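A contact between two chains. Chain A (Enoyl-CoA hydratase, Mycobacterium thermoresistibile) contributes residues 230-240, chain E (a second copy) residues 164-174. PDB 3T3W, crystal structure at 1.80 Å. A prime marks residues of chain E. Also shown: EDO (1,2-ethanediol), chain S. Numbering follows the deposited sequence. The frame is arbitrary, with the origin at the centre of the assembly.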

# COMPACT_ATOMS: atom_id res chain seq x y z
N ARG A 230 -16.14 10.30 2.90
CA ARG A 230 -14.88 9.87 3.51
C ARG A 230 -14.63 8.36 3.35
O ARG A 230 -13.51 7.96 3.05
CB ARG A 230 -14.84 10.19 5.01
CG ARG A 230 -13.38 10.17 5.47
CD ARG A 230 -13.28 10.30 6.93
NE ARG A 230 -11.89 10.22 7.36
CZ ARG A 230 -11.05 11.24 7.45
NH1 ARG A 230 -11.47 12.52 7.12
NH2 ARG A 230 -9.81 11.01 7.93
N ALA A 231 -15.67 7.56 3.52
CA ALA A 231 -15.56 6.08 3.38
C ALA A 231 -14.98 5.72 2.00
O ALA A 231 -14.01 4.94 1.88
CB ALA A 231 -16.94 5.43 3.60
N VAL A 232 -15.50 6.36 0.97
CA VAL A 232 -15.02 6.10 -0.38
C VAL A 232 -13.66 6.73 -0.65
O VAL A 232 -12.74 6.05 -1.15
CB VAL A 232 -16.06 6.53 -1.40
CG1 VAL A 232 -15.53 6.37 -2.83
CG2 VAL A 232 -17.38 5.74 -1.21
N ASN A 233 -13.49 8.01 -0.31
CA ASN A 233 -12.22 8.66 -0.57
C ASN A 233 -11.05 8.10 0.23
O ASN A 233 -9.97 8.05 -0.29
CB ASN A 233 -12.32 10.18 -0.37
CG ASN A 233 -12.98 10.88 -1.55
OD1 ASN A 233 -13.37 10.24 -2.54
ND2 ASN A 233 -13.14 12.20 -1.45
N GLN A 234 -11.29 7.65 1.46
CA GLN A 234 -10.26 7.02 2.26
C GLN A 234 -9.93 5.61 1.71
O GLN A 234 -8.77 5.18 1.72
CB GLN A 234 -10.65 7.01 3.73
CG GLN A 234 -9.75 6.26 4.69
CD GLN A 234 -8.34 6.78 4.78
OE1 GLN A 234 -8.02 7.84 4.23
NE2 GLN A 234 -7.48 6.03 5.45
N THR A 235 -10.94 4.89 1.24
CA THR A 235 -10.64 3.64 0.55
C THR A 235 -9.68 3.89 -0.64
O THR A 235 -8.70 3.16 -0.81
CB THR A 235 -11.90 2.94 0.06
OG1 THR A 235 -12.65 2.53 1.23
CG2 THR A 235 -11.55 1.73 -0.78
N LEU A 236 -9.97 4.91 -1.43
CA LEU A 236 -9.11 5.31 -2.55
C LEU A 236 -7.69 5.66 -2.08
O LEU A 236 -6.69 5.20 -2.65
CB LEU A 236 -9.76 6.47 -3.33
CG LEU A 236 -10.90 6.13 -4.25
CD1 LEU A 236 -11.56 7.37 -4.80
CD2 LEU A 236 -10.40 5.31 -5.42
N ASP A 237 -7.58 6.41 -0.99
CA ASP A 237 -6.25 6.78 -0.50
C ASP A 237 -5.47 5.56 0.07
O ASP A 237 -4.24 5.46 -0.11
CB ASP A 237 -6.34 7.94 0.48
CG ASP A 237 -6.67 9.25 -0.20
OD1 ASP A 237 -6.22 9.47 -1.38
OD2 ASP A 237 -7.42 10.08 0.39
N VAL A 238 -6.16 4.63 0.71
CA VAL A 238 -5.53 3.36 1.14
C VAL A 238 -5.06 2.55 -0.07
O VAL A 238 -3.97 1.95 -0.06
CB VAL A 238 -6.47 2.54 2.08
CG1 VAL A 238 -5.87 1.15 2.33
CG2 VAL A 238 -6.65 3.27 3.41
N GLN A 239 -5.83 2.59 -1.13
CA GLN A 239 -5.48 1.95 -2.41
C GLN A 239 -4.27 2.60 -3.06
O GLN A 239 -3.74 2.05 -4.02
CB GLN A 239 -6.66 1.98 -3.39
CG GLN A 239 -7.81 1.04 -3.07
CD GLN A 239 -8.97 1.18 -4.06
OE1 GLN A 239 -8.97 2.07 -4.90
NE2 GLN A 239 -9.99 0.35 -3.94
N GLY A 240 -3.94 3.80 -2.65
CA GLY A 240 -2.80 4.55 -3.20
C GLY A 240 -3.09 5.84 -3.91
O GLY A 240 -2.18 6.40 -4.53
N TYR E 164 -18.98 -2.90 6.68
CA TYR E 164 -18.00 -3.64 5.87
C TYR E 164 -18.07 -2.96 4.52
O TYR E 164 -19.03 -3.18 3.75
CB TYR E 164 -18.39 -5.12 5.77
CG TYR E 164 -17.52 -6.08 4.97
CD1 TYR E 164 -16.65 -6.93 5.58
CD2 TYR E 164 -17.67 -6.23 3.62
CE1 TYR E 164 -15.87 -7.84 4.87
CE2 TYR E 164 -16.93 -7.14 2.88
CZ TYR E 164 -16.03 -7.96 3.53
OH TYR E 164 -15.27 -8.90 2.85
N HIS E 165 -17.10 -2.08 4.28
CA HIS E 165 -17.17 -1.21 3.11
C HIS E 165 -16.66 -1.92 1.84
O HIS E 165 -15.54 -1.66 1.37
CB HIS E 165 -16.41 0.06 3.33
CG HIS E 165 -16.65 1.08 2.23
ND1 HIS E 165 -17.69 1.94 2.27
CD2 HIS E 165 -15.99 1.31 1.04
CE1 HIS E 165 -17.67 2.72 1.15
NE2 HIS E 165 -16.66 2.31 0.38
N GLY E 166 -17.48 -2.78 1.25
CA GLY E 166 -17.17 -3.33 -0.08
C GLY E 166 -17.57 -2.36 -1.19
O GLY E 166 -17.20 -2.57 -2.33
N HIS E 167 -18.30 -1.30 -0.89
CA HIS E 167 -18.92 -0.49 -1.91
C HIS E 167 -17.96 -0.00 -2.97
O HIS E 167 -18.21 -0.17 -4.14
CB HIS E 167 -19.64 0.75 -1.35
CG HIS E 167 -20.47 0.51 -0.12
ND1 HIS E 167 -19.93 0.05 1.04
CD2 HIS E 167 -21.80 0.79 0.16
CE1 HIS E 167 -20.91 -0.03 1.98
NE2 HIS E 167 -22.05 0.42 1.45
N THR E 168 -16.87 0.64 -2.56
CA THR E 168 -15.92 1.20 -3.50
C THR E 168 -15.27 0.11 -4.37
O THR E 168 -15.08 0.31 -5.58
CB THR E 168 -14.85 2.01 -2.75
OG1 THR E 168 -15.51 3.07 -2.04
CG2 THR E 168 -13.74 2.59 -3.68
N TRP E 169 -14.97 -1.02 -3.74
CA TRP E 169 -14.36 -2.20 -4.42
C TRP E 169 -15.28 -2.85 -5.42
O TRP E 169 -14.80 -3.28 -6.49
CB TRP E 169 -13.94 -3.24 -3.43
CG TRP E 169 -12.96 -2.69 -2.43
CD1 TRP E 169 -13.24 -2.11 -1.22
CD2 TRP E 169 -11.52 -2.67 -2.55
NE1 TRP E 169 -12.09 -1.71 -0.60
CE2 TRP E 169 -11.02 -2.00 -1.37
CE3 TRP E 169 -10.61 -3.14 -3.50
CZ2 TRP E 169 -9.66 -1.85 -1.14
CZ3 TRP E 169 -9.26 -2.96 -3.26
CH2 TRP E 169 -8.79 -2.31 -2.12
N GLU E 170 -16.57 -2.89 -5.10
CA GLU E 170 -17.56 -3.66 -5.87
C GLU E 170 -18.21 -2.82 -6.96
O GLU E 170 -18.52 -3.33 -8.02
CB GLU E 170 -18.63 -4.20 -4.93
CG GLU E 170 -18.11 -5.18 -3.88
CD GLU E 170 -17.85 -6.57 -4.40
OE1 GLU E 170 -18.29 -6.87 -5.54
OE2 GLU E 170 -17.25 -7.40 -3.64
N LEU E 171 -18.39 -1.54 -6.69
CA LEU E 171 -19.17 -0.62 -7.53
C LEU E 171 -18.32 0.42 -8.24
O LEU E 171 -18.81 1.05 -9.16
CB LEU E 171 -20.22 0.09 -6.68
CG LEU E 171 -21.20 -0.77 -5.90
CD1 LEU E 171 -22.06 0.06 -4.95
CD2 LEU E 171 -22.05 -1.65 -6.86
N GLY E 172 -17.11 0.68 -7.75
CA GLY E 172 -16.32 1.85 -8.14
C GLY E 172 -16.72 3.04 -7.26
O GLY E 172 -17.86 3.09 -6.71
N PRO E 173 -15.82 3.99 -7.12
CA PRO E 173 -16.07 5.04 -6.15
C PRO E 173 -17.23 5.96 -6.50
O PRO E 173 -17.98 6.37 -5.59
CB PRO E 173 -14.78 5.83 -6.11
CG PRO E 173 -14.04 5.46 -7.38
CD PRO E 173 -14.44 4.04 -7.63
N ARG E 174 -17.41 6.29 -7.79
CA ARG E 174 -18.51 7.23 -8.11
C ARG E 174 -19.90 6.61 -7.89
O ARG E 174 -20.77 7.27 -7.37
CB ARG E 174 -18.39 7.77 -9.53
CG ARG E 174 -17.13 8.59 -9.71
CD ARG E 174 -17.04 9.31 -11.04
NE ARG E 174 -15.78 10.08 -11.13
CZ ARG E 174 -15.63 11.28 -10.58
NH1 ARG E 174 -16.65 11.85 -9.94
NH2 ARG E 174 -14.47 11.90 -10.63
C1 EDO S . -14.93 10.34 -7.52
O1 EDO S . -15.97 10.15 -6.57
C2 EDO S . -13.65 9.72 -6.96
O2 EDO S . -13.22 10.55 -5.86
O HOH W 1 -12.99 -0.36 1.85
O HOH W 2 -12.15 0.16 -6.13

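Where two protein surfaces meet without a direct hydrogen bond, side-chain polar groups are often satisfied within their own chain, leaving carbon to make the contact and water to bridge the gaps. The contact between the helix of chain A and the 164-174 segment of chain E, from two copies of an enoyl-CoA hydratase, illustrates this. The helices 230-238 and 167-171 cross at 77°, their axes 10.0 Å apart at closest approach.

Thr235 points toward the partner. Its m rotamer turns OG1 back along its own helix, where it donates to Ala231 O at 2.8 Å. The same rotamer presents CG2 to chain E, 3.7 Å from Thr168′ CG2 and 3.5 Å from Trp169′ NE1. Thr168′, also m, behaves comparably: its OG1 pairs with His165′ NE2 at 2.8 Å, a hydrogen bond in which either atom could be the donor. This bond ties down the imidazole, whose t rotamer lays one face under Ala231 O while its edge meets Val232 CG2, 3.8 Å from His165′ CE1.

Val232, in t, sets both methyls against Thr168′ OG1, with CG1 and CG2 each 3.4 Å from it; CG1 also packs 3.4 Å from Pro173′ CB. The CA-to-CB bond of Leu236 points sideways to the partner, but its m,t conformation brings the end of the side chain nearer, with Leu236 CD1 3.8 Å from the same Pro173′ CB.

At the far end, Gln239 extends through m and t, placing NE2 over one face of the Trp169′ ring, 3.4 Å from CH2. From there NE2 also donates to a water at 3.1 Å, and that water donates to Thr168′ O at 3.0 Å. A second water accepts from Trp169′ NE1 (2.9 Å) and donates to both Thr235 OG1 (3.0 Å) and His165′ O (2.9 Å), so the polar link between the chains here is made through solvent.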